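Conserved domain protein (Streptococcus pneumoniae, PDB 4IAJ) is of unknown function, a small DUF4649-family protein whose copies pack against one another in the crystal. Local coordinates at the interface of chains A and B and the interface of chains A and C. Numbering follows the deposited sequence. Chains: chain A/B/C, Conserved domain protein.

Contact 1 and contact 2 use different parts of chain A, and the centres of their C-alpha atoms are about 18 Å apart. They meet along one stretch of chain: the loop from A:His59 to A:Thr61 and the 3-10 helix 62-64 serve contact 1, and helix 65-71, which follows directly, joins helix 26-35 in contact 2. Contact 1 is not an exact two-fold and sets unlike surfaces of two copies together, whereas contact 2 is two-fold symmetric. One chain can therefore hold two neighbours at once within the eight-chain deposited assembly, although the structure alone does not show whether either pairing persists in solution.

Contact 1: the interface of chains A and B. Residues chain A 43, 45, 59-61, 64; chain B 13-15, 17, 19, 44.
With chi1 at -51° B:Arg19 places CG anti to its carbonyl carbon, and a bend at chi2 (-65°) swings the guanidinium across B:Asn17 CB, which covers one face toward the rim. B:Ser15 takes the crowded position, OG between backbone N and carbonyl carbon, which points the hydroxyl at B:Asp13. A direct hydrogen bond to chain A comes from B:Arg19 NH2, which donates to the backbone carbonyl A:His59 O at 3.0 Å; the acceptor lies in the guanidinium plane, while the donor stands somewhat above the carbonyl plane. A:His59 is poorly ordered, so this bond should be read with caution; its imidazole plays no part in it.

B:Asp13 organises the chain B side. Its OD2 forms a salt bridge with B:Arg19 NE at 2.8 Å, met from above the carboxylate plane, and this helps to hold the guanidinium in place. OD1 accepts from the backbone N of both B:Ser15 and B:Asn17 and, through its syn lone pair, from B:Ser15 OG at 2.6 Å. B:Asn17 ND2 in turn donates almost straight to B:Ser15 OG (171° at H), and the hydroxyl packs against A:Gly60 CA. Two waters bridge B:Asp13 OD2 to A:Asp64 OD2; water 1 also meets A:Thr61 N at 3.0 Å and B:Arg19 NH2. The two carboxylate oxygens are 4.2 Å apart, A:Asp64 OD2 to B:Asp13 OD2; if both groups are ionised they would repel, and the waters and B:Arg19 probably ease this.

At the other end, B:Tyr44 crosses A:Tyr43 obliquely, its CZ at the edge of the A:Tyr43 ring and 3.9 Å from CE1. B:Asp13 CA covers the centre of one face of the B:Tyr44 ring, and A:Pro45 flanks B:Ser15. The chain B turn linking strands 7-12 and 18-23 thus sits against the A:Tyr43-A:Pro45 loop and segment 59-61 entering 3-10 helix 62-64, in an interface that may be a crystal contact.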
loop_
_atom_site.group_PDB
_atom_site.type_symbol
_atom_site.label_atom_id
_atom_site.label_comp_id
_atom_site.label_asym_id
_atom_site.label_seq_id
_atom_site.Cartn_x
_atom_site.Cartn_y
_atom_site.Cartn_z
ATOM N N TYR A 43 2.602 12.587 -1.251
ATOM C CA TYR A 43 1.537 13.246 -1.997
ATOM C C TYR A 43 1.254 14.643 -1.474
ATOM O O TYR A 43 0.297 15.268 -1.890
ATOM C CB TYR A 43 0.248 12.406 -1.953
ATOM C CG TYR A 43 0.311 11.259 -2.916
ATOM C CD1 TYR A 43 -0.016 11.436 -4.234
ATOM C CD2 TYR A 43 0.762 10.001 -2.508
ATOM C CE1 TYR A 43 0.071 10.398 -5.143
ATOM C CE2 TYR A 43 0.850 8.956 -3.401
ATOM C CZ TYR A 43 0.502 9.158 -4.709
ATOM O OH TYR A 43 0.585 8.119 -5.593
ATOM N N PRO A 45 1.749 18.682 -0.976
ATOM C CA PRO A 45 2.295 19.801 -1.718
ATOM C C PRO A 45 3.436 20.499 -0.971
ATOM O O PRO A 45 3.388 20.650 0.228
ATOM C CB PRO A 45 1.106 20.763 -1.871
ATOM C CG PRO A 45 0.094 20.332 -0.865
ATOM C CD PRO A 45 0.345 18.892 -0.581
ATOM N N HIS A 59 7.580 23.760 -7.718
ATOM C CA HIS A 59 6.145 23.567 -7.736
ATOM C C HIS A 59 5.841 22.072 -7.920
ATOM O O HIS A 59 5.995 21.511 -9.019
ATOM C CB HIS A 59 5.524 24.388 -8.862
ATOM C CG HIS A 59 6.025 25.798 -8.913
ATOM N ND1 HIS A 59 5.758 26.718 -7.923
ATOM C CD2 HIS A 59 6.807 26.433 -9.819
ATOM C CE1 HIS A 59 6.340 27.865 -8.224
ATOM N NE2 HIS A 59 6.982 27.719 -9.370
ATOM N N GLY A 60 5.439 21.412 -6.845
ATOM C CA GLY A 60 5.130 19.994 -6.953
ATOM C C GLY A 60 4.940 19.334 -5.627
ATOM O O GLY A 60 4.861 20.001 -4.604
ATOM N N THR A 61 4.815 18.011 -5.676
ATOM C CA THR A 61 4.613 17.201 -4.502
ATOM C C THR A 61 5.942 16.817 -3.898
ATOM O O THR A 61 6.991 16.860 -4.567
ATOM C CB THR A 61 3.854 15.904 -4.843
ATOM O OG1 THR A 61 4.648 15.115 -5.751
ATOM C CG2 THR A 61 2.471 16.205 -5.449
ATOM N N ASP A 64 7.904 13.985 -5.769
ATOM C CA ASP A 64 8.542 14.315 -7.034
ATOM C C ASP A 64 9.871 15.071 -6.849
ATOM O O ASP A 64 10.596 15.241 -7.799
ATOM C CB ASP A 64 7.590 15.132 -7.914
ATOM C CG ASP A 64 6.521 14.260 -8.622
ATOM O OD1 ASP A 64 6.667 13.021 -8.670
ATOM O OD2 ASP A 64 5.552 14.842 -9.155
ATOM N N ASP B 13 -2.080 16.863 -10.446
ATOM C CA ASP B 13 -1.573 16.153 -9.253
ATOM C C ASP B 13 -1.961 16.847 -7.943
ATOM O O ASP B 13 -2.717 17.819 -7.949
ATOM C CB ASP B 13 -0.055 15.916 -9.355
ATOM C CG ASP B 13 0.781 17.167 -9.204
ATOM O OD1 ASP B 13 0.334 18.219 -8.677
ATOM O OD2 ASP B 13 1.959 17.061 -9.621
ATOM N N ALA B 14 -1.445 16.356 -6.815
ATOM C CA ALA B 14 -1.926 16.835 -5.507
ATOM C C ALA B 14 -1.396 18.216 -5.168
ATOM O O ALA B 14 -1.880 18.830 -4.221
ATOM C CB ALA B 14 -1.566 15.850 -4.400
ATOM N N SER B 15 -0.425 18.711 -5.943
ATOM C CA SER B 15 0.058 20.091 -5.799
ATOM C C SER B 15 -0.677 21.050 -6.718
ATOM O O SER B 15 -0.256 22.203 -6.872
ATOM C CB SER B 15 1.582 20.176 -6.056
ATOM O OG SER B 15 1.931 19.900 -7.404
ATOM N N ASN B 17 -0.763 20.943 -9.928
ATOM C CA ASN B 17 -0.031 21.160 -11.158
ATOM C C ASN B 17 -0.432 20.152 -12.233
ATOM O O ASN B 17 -0.656 18.965 -11.950
ATOM C CB ASN B 17 1.494 21.087 -10.910
ATOM C CG ASN B 17 2.028 22.317 -10.195
ATOM O OD1 ASN B 17 2.184 23.361 -10.799
ATOM N ND2 ASN B 17 2.319 22.187 -8.905
ATOM N N ARG B 19 0.277 17.733 -15.193
ATOM C CA ARG B 19 1.337 16.826 -15.611
ATOM C C ARG B 19 0.840 16.085 -16.841
ATOM O O ARG B 19 -0.348 15.768 -16.928
ATOM C CB ARG B 19 1.653 15.815 -14.506
ATOM C CG ARG B 19 1.915 16.423 -13.138
ATOM C CD ARG B 19 3.180 17.276 -13.177
ATOM N NE ARG B 19 3.496 17.849 -11.875
ATOM C CZ ARG B 19 4.269 18.916 -11.674
ATOM N NH1 ARG B 19 4.821 19.563 -12.692
ATOM N NH2 ARG B 19 4.484 19.340 -10.433
ATOM N N TYR B 44 -5.657 10.603 -9.742
ATOM C CA TYR B 44 -5.643 12.003 -10.151
ATOM C C TYR B 44 -6.665 12.235 -11.255
ATOM O O TYR B 44 -6.812 11.388 -12.144
ATOM C CB TYR B 44 -4.274 12.392 -10.620
ATOM C CG TYR B 44 -3.236 12.606 -9.544
ATOM C CD1 TYR B 44 -3.571 13.047 -8.258
ATOM C CD2 TYR B 44 -1.903 12.403 -9.830
ATOM C CE1 TYR B 44 -2.581 13.288 -7.315
ATOM C CE2 TYR B 44 -0.913 12.648 -8.898
ATOM C CZ TYR B 44 -1.265 13.086 -7.650
ATOM O OH TYR B 44 -0.268 13.352 -6.753
HETATM O O HOH W 1 4.520 17.160 -8.511
HETATM O O HOH W 2 3.010 14.373 -9.536
#

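Contact 2: the interface of chains A and C. Residues chain A 30, 33-34, 66-67, 70; chain C 30, 33, 66-67, 70.
Two aromatic side chains, A:Phe66 and C:Phe66, meet tip to tip at the centre of this two-fold helix-helix interface between DUF4649-family chains, which may be a dimer or a crystal contact, with CE2 of A:Phe66 3.8 Å from CE2 of C:Phe66. Each has CG anti to the backbone N (chi1 -177° in chain A), which turns the ring toward the partner chain. Selenomethionines, in place of the methionines, flank the pair: C:Met70 brings SE to 3.8 Å from A:Phe66 CZ, and the methyl CE of A:Met70 reaches C:Phe66 CZ at 3.7 Å. Their first torsions differ, CG being anti to the carbonyl carbon in A:Met70 but anti to the backbone N in C:Met70, so the symmetry is not exact in detail. A:Phe67 crosses C:Phe66 obliquely, its CE1 touching C:Phe66 CE2.

Farther out, C:Phe67 lies flat against A:Gln34 of helix 26-35. The CB of A:Gln34 sits over the centre of the ring, 3.8 Å from the centroid, in a CH-pi contact. The extended A:Gln34 chain, with CG anti to the backbone N, runs past the ring in the opposite direction and brings the amide over its CB/CG end, stacked with the planes 18° apart.

At the rim, where no polar bonds join the chains, the carboxylates receive methyl groups: C:Met70 CE faces A:Glu30 OE2, and A:Met70 CE touches C:Glu30 CD at 3.6 Å, both tip to tip.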
loop_
_atom_site.group_PDB
_atom_site.type_symbol
_atom_site.label_atom_id
_atom_site.label_comp_id
_atom_site.label_asym_id
_atom_site.label_seq_id
_atom_site.Cartn_x
_atom_site.Cartn_y
_atom_site.Cartn_z
ATOM N N GLU A 30 18.905 10.911 -0.336
ATOM C CA GLU A 30 18.815 9.710 -1.165
ATOM C C GLU A 30 18.528 8.440 -0.357
ATOM O O GLU A 30 17.688 7.629 -0.747
ATOM C CB GLU A 30 20.112 9.470 -1.956
ATOM C CG GLU A 30 20.476 10.518 -2.991
ATOM C CD GLU A 30 21.716 10.114 -3.796
ATOM O OE1 GLU A 30 22.749 9.777 -3.176
ATOM O OE2 GLU A 30 21.650 10.105 -5.044
ATOM N N GLN A 33 14.926 8.250 0.565
ATOM C CA GLN A 33 14.086 7.834 -0.558
ATOM C C GLN A 33 14.232 6.335 -0.871
ATOM O O GLN A 33 13.288 5.712 -1.340
ATOM C CB GLN A 33 14.402 8.683 -1.796
ATOM C CG GLN A 33 14.113 10.168 -1.615
ATOM C CD GLN A 33 12.636 10.518 -1.739
ATOM O OE1 GLN A 33 12.000 10.221 -2.734
ATOM N NE2 GLN A 33 12.103 11.174 -0.737
ATOM N N GLN A 34 15.402 5.751 -0.625
ATOM C CA GLN A 34 15.566 4.315 -0.771
ATOM C C GLN A 34 14.872 3.542 0.370
ATOM O O GLN A 34 14.454 2.395 0.188
ATOM C CB GLN A 34 17.053 3.945 -0.833
ATOM C CG GLN A 34 17.350 2.473 -1.092
ATOM C CD GLN A 34 18.758 2.217 -1.664
ATOM O OE1 GLN A 34 19.692 3.003 -1.459
ATOM N NE2 GLN A 34 18.912 1.104 -2.387
ATOM N N PHE A 66 12.714 14.188 -5.474
ATOM C CA PHE A 66 13.866 13.326 -5.793
ATOM C C PHE A 66 14.192 13.351 -7.270
ATOM O O PHE A 66 15.340 13.537 -7.662
ATOM C CB PHE A 66 13.576 11.884 -5.342
ATOM C CG PHE A 66 14.710 10.934 -5.554
ATOM C CD1 PHE A 66 15.963 11.198 -5.019
ATOM C CD2 PHE A 66 14.516 9.756 -6.248
ATOM C CE1 PHE A 66 17.007 10.309 -5.192
ATOM C CE2 PHE A 66 15.561 8.858 -6.431
ATOM C CZ PHE A 66 16.804 9.137 -5.901
ATOM N N PHE A 67 13.170 13.190 -8.096
ATOM C CA PHE A 67 13.364 13.184 -9.545
ATOM C C PHE A 67 13.688 14.573 -10.105
ATOM O O PHE A 67 14.521 14.720 -11.013
ATOM C CB PHE A 67 12.138 12.581 -10.232
ATOM C CG PHE A 67 11.859 11.159 -9.817
ATOM C CD1 PHE A 67 12.467 10.096 -10.478
ATOM C CD2 PHE A 67 11.001 10.879 -8.748
ATOM C CE1 PHE A 67 12.218 8.782 -10.091
ATOM C CE2 PHE A 67 10.756 9.561 -8.356
ATOM C CZ PHE A 67 11.380 8.515 -9.031
HETATM N N MSE A 70 17.331 15.358 -9.464
HETATM C CA MSE A 70 18.203 14.544 -10.320
HETATM C C MSE A 70 18.281 15.070 -11.715
HETATM O O MSE A 70 19.275 14.842 -12.390
HETATM C CB MSE A 70 17.704 13.111 -10.441
HETATM C CG MSE A 70 18.177 12.351 -9.227
HETATM SE SE MSE A 70 17.865 10.424 -9.439
HETATM C CE MSE A 70 16.786 10.429 -11.085
ATOM N N GLU C 30 14.211 5.404 -15.982
ATOM C CA GLU C 30 13.984 6.406 -14.954
ATOM C C GLU C 30 12.519 6.820 -14.964
ATOM O O GLU C 30 11.889 6.829 -13.930
ATOM C CB GLU C 30 14.918 7.587 -15.192
ATOM C CG GLU C 30 14.919 8.675 -14.143
ATOM C CD GLU C 30 15.884 9.799 -14.524
ATOM O OE1 GLU C 30 17.088 9.513 -14.722
ATOM O OE2 GLU C 30 15.435 10.953 -14.651
ATOM N N GLN C 33 10.386 4.314 -13.315
ATOM C CA GLN C 33 10.486 4.338 -11.854
ATOM C C GLN C 33 9.613 5.442 -11.278
ATOM O O GLN C 33 8.999 5.259 -10.235
ATOM C CB GLN C 33 11.936 4.511 -11.380
ATOM C CG GLN C 33 12.835 3.323 -11.705
ATOM C CD GLN C 33 12.644 2.143 -10.767
ATOM O OE1 GLN C 33 12.908 2.244 -9.580
ATOM N NE2 GLN C 33 12.206 1.014 -11.307
ATOM N N PHE C 66 17.489 0.739 -9.421
ATOM C CA PHE C 66 17.569 2.166 -9.715
ATOM C C PHE C 66 18.682 2.832 -8.928
ATOM O O PHE C 66 19.510 3.522 -9.515
ATOM C CB PHE C 66 16.201 2.810 -9.452
ATOM C CG PHE C 66 16.102 4.259 -9.857
ATOM C CD1 PHE C 66 16.631 4.718 -11.064
ATOM C CD2 PHE C 66 15.422 5.149 -9.052
ATOM C CE1 PHE C 66 16.509 6.038 -11.439
ATOM C CE2 PHE C 66 15.291 6.483 -9.425
ATOM C CZ PHE C 66 15.839 6.924 -10.615
ATOM N N PHE C 67 18.765 2.580 -7.618
ATOM C CA PHE C 67 19.824 3.187 -6.795
ATOM C C PHE C 67 21.200 2.630 -7.177
ATOM O O PHE C 67 22.189 3.358 -7.190
ATOM C CB PHE C 67 19.513 3.039 -5.295
ATOM C CG PHE C 67 18.171 3.635 -4.909
ATOM C CD1 PHE C 67 18.067 4.968 -4.571
ATOM C CD2 PHE C 67 17.005 2.854 -4.942
ATOM C CE1 PHE C 67 16.843 5.522 -4.231
ATOM C CE2 PHE C 67 15.771 3.398 -4.596
ATOM C CZ PHE C 67 15.693 4.736 -4.252
HETATM N N MSE C 70 22.263 4.410 -10.584
HETATM C CA MSE C 70 22.504 5.847 -10.339
HETATM C C MSE C 70 23.883 6.109 -9.786
HETATM O O MSE C 70 24.431 7.191 -9.982
HETATM C CB MSE C 70 21.367 6.235 -9.384
HETATM C CG MSE C 70 21.187 7.672 -8.946
HETATM SE SE MSE C 70 19.895 7.466 -7.469
HETATM C CE MSE C 70 21.107 6.996 -5.996
#